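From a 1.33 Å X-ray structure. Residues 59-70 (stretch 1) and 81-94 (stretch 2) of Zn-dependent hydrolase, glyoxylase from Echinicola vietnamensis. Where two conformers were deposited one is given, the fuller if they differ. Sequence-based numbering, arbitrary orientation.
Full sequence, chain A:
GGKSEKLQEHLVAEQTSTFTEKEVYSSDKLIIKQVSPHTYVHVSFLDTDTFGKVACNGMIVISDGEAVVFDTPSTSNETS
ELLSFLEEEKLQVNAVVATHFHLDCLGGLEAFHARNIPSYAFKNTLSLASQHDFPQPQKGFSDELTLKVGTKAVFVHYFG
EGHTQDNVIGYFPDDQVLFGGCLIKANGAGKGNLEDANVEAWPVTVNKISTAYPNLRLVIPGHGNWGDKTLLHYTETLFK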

# COMPACT_ATOMS: atom_id res chain seq x y z
N MET A 59 -3.88 -0.03 -2.08
CA MET A 59 -4.07 -0.48 -3.45
C MET A 59 -4.89 -1.76 -3.42
O MET A 59 -4.74 -2.57 -2.50
CB MET A 59 -2.72 -0.73 -4.15
CG MET A 59 -2.87 -1.26 -5.58
SD MET A 59 -1.30 -1.32 -6.51
CE MET A 59 -0.51 -2.73 -5.76
N ILE A 60 -5.74 -1.93 -4.41
CA ILE A 60 -6.39 -3.20 -4.70
C ILE A 60 -5.98 -3.61 -6.10
O ILE A 60 -6.06 -2.80 -7.03
CB ILE A 60 -7.92 -3.10 -4.63
CG1 ILE A 60 -8.37 -2.28 -3.43
CG2 ILE A 60 -8.53 -4.51 -4.57
CD1 ILE A 60 -9.82 -1.94 -3.48
N VAL A 61 -5.53 -4.85 -6.25
CA VAL A 61 -5.32 -5.45 -7.56
C VAL A 61 -6.44 -6.44 -7.78
O VAL A 61 -6.70 -7.27 -6.90
CB VAL A 61 -3.95 -6.13 -7.63
CG1 VAL A 61 -3.72 -6.70 -9.04
CG2 VAL A 61 -2.88 -5.14 -7.22
N ILE A 62 -7.12 -6.34 -8.93
CA ILE A 62 -8.26 -7.20 -9.25
C ILE A 62 -8.02 -7.81 -10.63
O ILE A 62 -7.78 -7.10 -11.61
CB ILE A 62 -9.59 -6.43 -9.22
CG1 ILE A 62 -9.78 -5.76 -7.86
CG2 ILE A 62 -10.75 -7.38 -9.50
CD1 ILE A 62 -11.05 -4.90 -7.73
N SER A 63 -8.13 -9.14 -10.72
CA SER A 63 -8.04 -9.79 -12.02
C SER A 63 -8.79 -11.11 -11.93
O SER A 63 -8.65 -11.84 -10.95
CB SER A 63 -6.58 -10.05 -12.42
OG SER A 63 -6.43 -10.45 -13.78
N ASP A 64 -9.58 -11.40 -12.96
CA ASP A 64 -10.27 -12.67 -13.08
C ASP A 64 -11.09 -13.03 -11.85
O ASP A 64 -11.11 -14.18 -11.40
CB ASP A 64 -9.27 -13.77 -13.43
CG ASP A 64 -8.27 -13.31 -14.50
OD1 ASP A 64 -8.71 -13.07 -15.65
OD2 ASP A 64 -7.06 -13.16 -14.16
N GLY A 65 -11.77 -12.03 -11.28
CA GLY A 65 -12.65 -12.25 -10.15
C GLY A 65 -11.96 -12.42 -8.83
O GLY A 65 -12.62 -12.80 -7.85
N GLU A 66 -10.67 -12.13 -8.76
CA GLU A 66 -9.90 -12.25 -7.53
C GLU A 66 -9.23 -10.93 -7.22
O GLU A 66 -8.99 -10.11 -8.11
CB GLU A 66 -8.84 -13.36 -7.68
CG GLU A 66 -9.47 -14.71 -7.99
CD GLU A 66 -8.49 -15.88 -8.08
OE1 GLU A 66 -7.31 -15.70 -7.70
OE2 GLU A 66 -8.91 -16.97 -8.51
N ALA A 67 -8.95 -10.71 -5.94
CA ALA A 67 -8.37 -9.45 -5.50
C ALA A 67 -7.33 -9.67 -4.42
O ALA A 67 -7.42 -10.59 -3.60
CB ALA A 67 -9.46 -8.54 -4.95
N VAL A 68 -6.31 -8.81 -4.44
CA VAL A 68 -5.36 -8.69 -3.33
C VAL A 68 -5.31 -7.24 -2.89
O VAL A 68 -5.30 -6.34 -3.72
CB VAL A 68 -3.97 -9.17 -3.77
CG1 VAL A 68 -2.93 -8.80 -2.72
CG2 VAL A 68 -3.99 -10.68 -4.07
N VAL A 69 -5.33 -7.02 -1.58
CA VAL A 69 -5.34 -5.68 -1.01
C VAL A 69 -3.99 -5.37 -0.38
O VAL A 69 -3.43 -6.19 0.35
CB VAL A 69 -6.47 -5.54 0.02
CG1 VAL A 69 -6.46 -4.17 0.66
CG2 VAL A 69 -7.82 -5.84 -0.62
N PHE A 70 -3.48 -4.17 -0.64
CA PHE A 70 -2.29 -3.63 -0.00
C PHE A 70 -2.74 -2.52 0.92
O PHE A 70 -3.31 -1.52 0.46
CB PHE A 70 -1.32 -3.06 -1.04
CG PHE A 70 -0.56 -4.13 -1.77
CD1 PHE A 70 -1.17 -4.85 -2.78
CD2 PHE A 70 0.75 -4.46 -1.42
CE1 PHE A 70 -0.50 -5.84 -3.43
CE2 PHE A 70 1.40 -5.47 -2.05
CZ PHE A 70 0.78 -6.14 -3.08
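Stretch 2, residues 81-94: ELLSFLEEEKLQVN

Stretch 1 is a β-hairpin: strands 59-63 and 66-70 are joined by a type I' turn from Ser63 to Glu66, and paired backbone bonds such as Val61 N to Val68 O and Val68 N to Val61 O (both 2.9 Å) define the ladder. Stretch 2 packs on it in two ways. Its helix, 81-88, lies over one face of the hairpin, its axis 12.3 Å from that of strand 59-63 and running nearly the same way (crossing angle -15°). The chain then leaves the helix through a Schellman motif at Lys90, whose phi of 69° accompanies bonds from Lys90 N to Glu87 O (2.9 Å) and from Leu91 N to Leu86 O (3.1 Å). Residues 92-94 become a strand alongside 66-70.

That strand is parallel in register, Glu66 bridging to Gln92 and Ala67 to Val93, although the short axes diverge by 43°. Three backbone hydrogen bonds fix the alignment: Gln92 N to Gly65 O at 2.9 Å, Ala67 N to Gln92 O at 2.8 Å and Asn94 N to Ala67 O at 2.8 Å. The Ala67 N bond is the most bent, 145° at hydrogen against 165° for the other two.

Under the helix the contact is apolar. Leu82 (chi1 t, chi2 p) and Leu86 (chi1 m, chi2 t) both point toward the hairpin, and their methyl groups meet Ile60 and Val69. Leu82 CD1 lies 3.6 Å from Ile60 CD1, while its CD2 is 4.1 Å from Val69 CG1; Leu86 CD1 lies 3.9 Å from Val69 CG2, and its CD2 is 4.3 Å from Ile60 CG2. Each leucine thus spans both strands of the hairpin. Ile62 starts sideways, but its m,t conformation extends CD1 to within 3.7 Å of Leu91 CD1. Leu91, also m,t and initially sideways, brings its end closer to the hairpin in the same way.

On the sheet face bearing Glu66 and Gln92, a polar cluster joins these two residues to Asn94, whose CB also lies 4.1 Å from Val68 CG2. Glu66, with chi1 m and chi2 t, extends its carboxylate so that OE1 accepts from Asn94 ND2 at 2.9 Å, nearly linear at 172°. Asn94 has chi1 m and chi2 -16°, a setting that lets its amide face two partners: ND2 serves Glu66, while OD1 accepts from Gln92 NE2 at 2.8 Å. Gln92 reaches that oxygen with an extended chain, chi1 and chi2 both t. Water 1 adds a bridge, accepting from Gln92 NE2 (2.9 Å) and donating to Glu66 OE2 (3.2 Å).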

# COMPACT_ATOMS: atom_id res chain seq x y z
N GLU A 81 -15.94 -1.60 5.38
CA GLU A 81 -16.56 -0.97 4.21
C GLU A 81 -15.86 -1.40 2.93
O GLU A 81 -16.51 -1.70 1.92
CB GLU A 81 -16.49 0.55 4.37
CG GLU A 81 -17.64 1.29 3.81
CD GLU A 81 -17.56 2.78 4.05
OE1 GLU A 81 -17.86 3.51 3.09
OE2 GLU A 81 -17.22 3.22 5.17
N LEU A 82 -14.53 -1.42 2.95
CA LEU A 82 -13.78 -1.91 1.81
C LEU A 82 -14.18 -3.34 1.47
O LEU A 82 -14.42 -3.67 0.30
CB LEU A 82 -12.29 -1.79 2.12
CG LEU A 82 -11.28 -2.33 1.11
CD1 LEU A 82 -11.45 -1.70 -0.27
CD2 LEU A 82 -9.87 -2.09 1.63
N LEU A 83 -14.21 -4.22 2.47
CA LEU A 83 -14.48 -5.62 2.20
C LEU A 83 -15.92 -5.81 1.73
O LEU A 83 -16.18 -6.68 0.90
CB LEU A 83 -14.17 -6.44 3.46
CG LEU A 83 -12.66 -6.61 3.64
CD1 LEU A 83 -12.28 -6.99 5.04
CD2 LEU A 83 -12.20 -7.67 2.68
N SER A 84 -16.85 -5.01 2.26
CA SER A 84 -18.23 -5.07 1.79
C SER A 84 -18.31 -4.75 0.30
O SER A 84 -19.04 -5.41 -0.43
CB SER A 84 -19.09 -4.10 2.60
OG SER A 84 -20.46 -4.19 2.23
N PHE A 85 -17.55 -3.76 -0.16
CA PHE A 85 -17.56 -3.44 -1.57
C PHE A 85 -17.02 -4.61 -2.39
O PHE A 85 -17.60 -4.98 -3.41
CB PHE A 85 -16.72 -2.21 -1.83
CG PHE A 85 -16.52 -1.92 -3.27
CD1 PHE A 85 -17.59 -1.54 -4.06
CD2 PHE A 85 -15.28 -2.07 -3.85
CE1 PHE A 85 -17.42 -1.28 -5.41
CE2 PHE A 85 -15.10 -1.80 -5.21
CZ PHE A 85 -16.17 -1.39 -5.98
N LEU A 86 -15.89 -5.17 -1.97
CA LEU A 86 -15.32 -6.30 -2.71
C LEU A 86 -16.30 -7.45 -2.76
O LEU A 86 -16.41 -8.14 -3.79
CB LEU A 86 -14.00 -6.73 -2.07
CG LEU A 86 -12.96 -5.62 -2.10
CD1 LEU A 86 -11.69 -6.02 -1.38
CD2 LEU A 86 -12.62 -5.25 -3.56
N GLU A 87 -17.02 -7.69 -1.66
CA GLU A 87 -18.04 -8.72 -1.63
C GLU A 87 -19.21 -8.39 -2.54
O GLU A 87 -19.69 -9.28 -3.25
CB GLU A 87 -18.49 -8.96 -0.18
CG GLU A 87 -17.35 -9.53 0.72
CD GLU A 87 -17.68 -9.63 2.20
OE1 GLU A 87 -18.77 -9.16 2.63
OE2 GLU A 87 -16.83 -10.19 2.94
N GLU A 88 -19.66 -7.13 -2.59
CA GLU A 88 -20.75 -6.84 -3.51
C GLU A 88 -20.34 -7.05 -4.94
O GLU A 88 -21.19 -7.39 -5.79
CB GLU A 88 -21.30 -5.43 -3.32
CG GLU A 88 -21.66 -5.07 -1.93
N GLU A 89 -19.05 -6.82 -5.24
CA GLU A 89 -18.53 -7.05 -6.57
C GLU A 89 -18.26 -8.52 -6.85
O GLU A 89 -17.76 -8.86 -7.94
CB GLU A 89 -17.26 -6.24 -6.76
CG GLU A 89 -17.52 -4.76 -6.66
CD GLU A 89 -18.30 -4.24 -7.84
OE1 GLU A 89 -17.85 -4.42 -8.98
OE2 GLU A 89 -19.40 -3.68 -7.64
N LYS A 90 -18.58 -9.40 -5.91
CA LYS A 90 -18.49 -10.85 -6.14
C LYS A 90 -17.05 -11.31 -6.29
O LYS A 90 -16.77 -12.25 -7.03
CB LYS A 90 -19.30 -11.26 -7.38
CG LYS A 90 -20.77 -10.82 -7.37
CD LYS A 90 -21.70 -12.01 -7.31
CE LYS A 90 -23.14 -11.64 -7.63
NZ LYS A 90 -23.26 -10.58 -8.69
N LEU A 91 -16.12 -10.65 -5.60
CA LEU A 91 -14.70 -10.93 -5.74
C LEU A 91 -14.22 -11.86 -4.65
O LEU A 91 -14.62 -11.75 -3.49
CB LEU A 91 -13.91 -9.63 -5.66
CG LEU A 91 -14.23 -8.72 -6.85
CD1 LEU A 91 -13.63 -7.34 -6.62
CD2 LEU A 91 -13.73 -9.32 -8.15
N GLN A 92 -13.34 -12.79 -5.04
CA GLN A 92 -12.61 -13.59 -4.07
C GLN A 92 -11.38 -12.80 -3.61
O GLN A 92 -10.51 -12.47 -4.42
CB GLN A 92 -12.18 -14.89 -4.73
CG GLN A 92 -11.36 -15.78 -3.86
CD GLN A 92 -10.97 -17.06 -4.56
OE1 GLN A 92 -11.81 -17.93 -4.78
NE2 GLN A 92 -9.71 -17.17 -4.93
N VAL A 93 -11.33 -12.48 -2.32
CA VAL A 93 -10.22 -11.71 -1.76
C VAL A 93 -9.19 -12.72 -1.26
O VAL A 93 -9.41 -13.44 -0.30
CB VAL A 93 -10.67 -10.75 -0.66
CG1 VAL A 93 -9.50 -9.92 -0.23
CG2 VAL A 93 -11.82 -9.90 -1.18
N ASN A 94 -8.06 -12.77 -1.95
CA ASN A 94 -7.07 -13.80 -1.69
C ASN A 94 -6.14 -13.47 -0.54
O ASN A 94 -5.65 -14.38 0.13
CB ASN A 94 -6.18 -13.99 -2.91
CG ASN A 94 -6.90 -14.60 -4.08
OD1 ASN A 94 -7.98 -15.17 -3.93
ND2 ASN A 94 -6.31 -14.51 -5.26
O HOH W 1 -8.50 -19.34 -6.45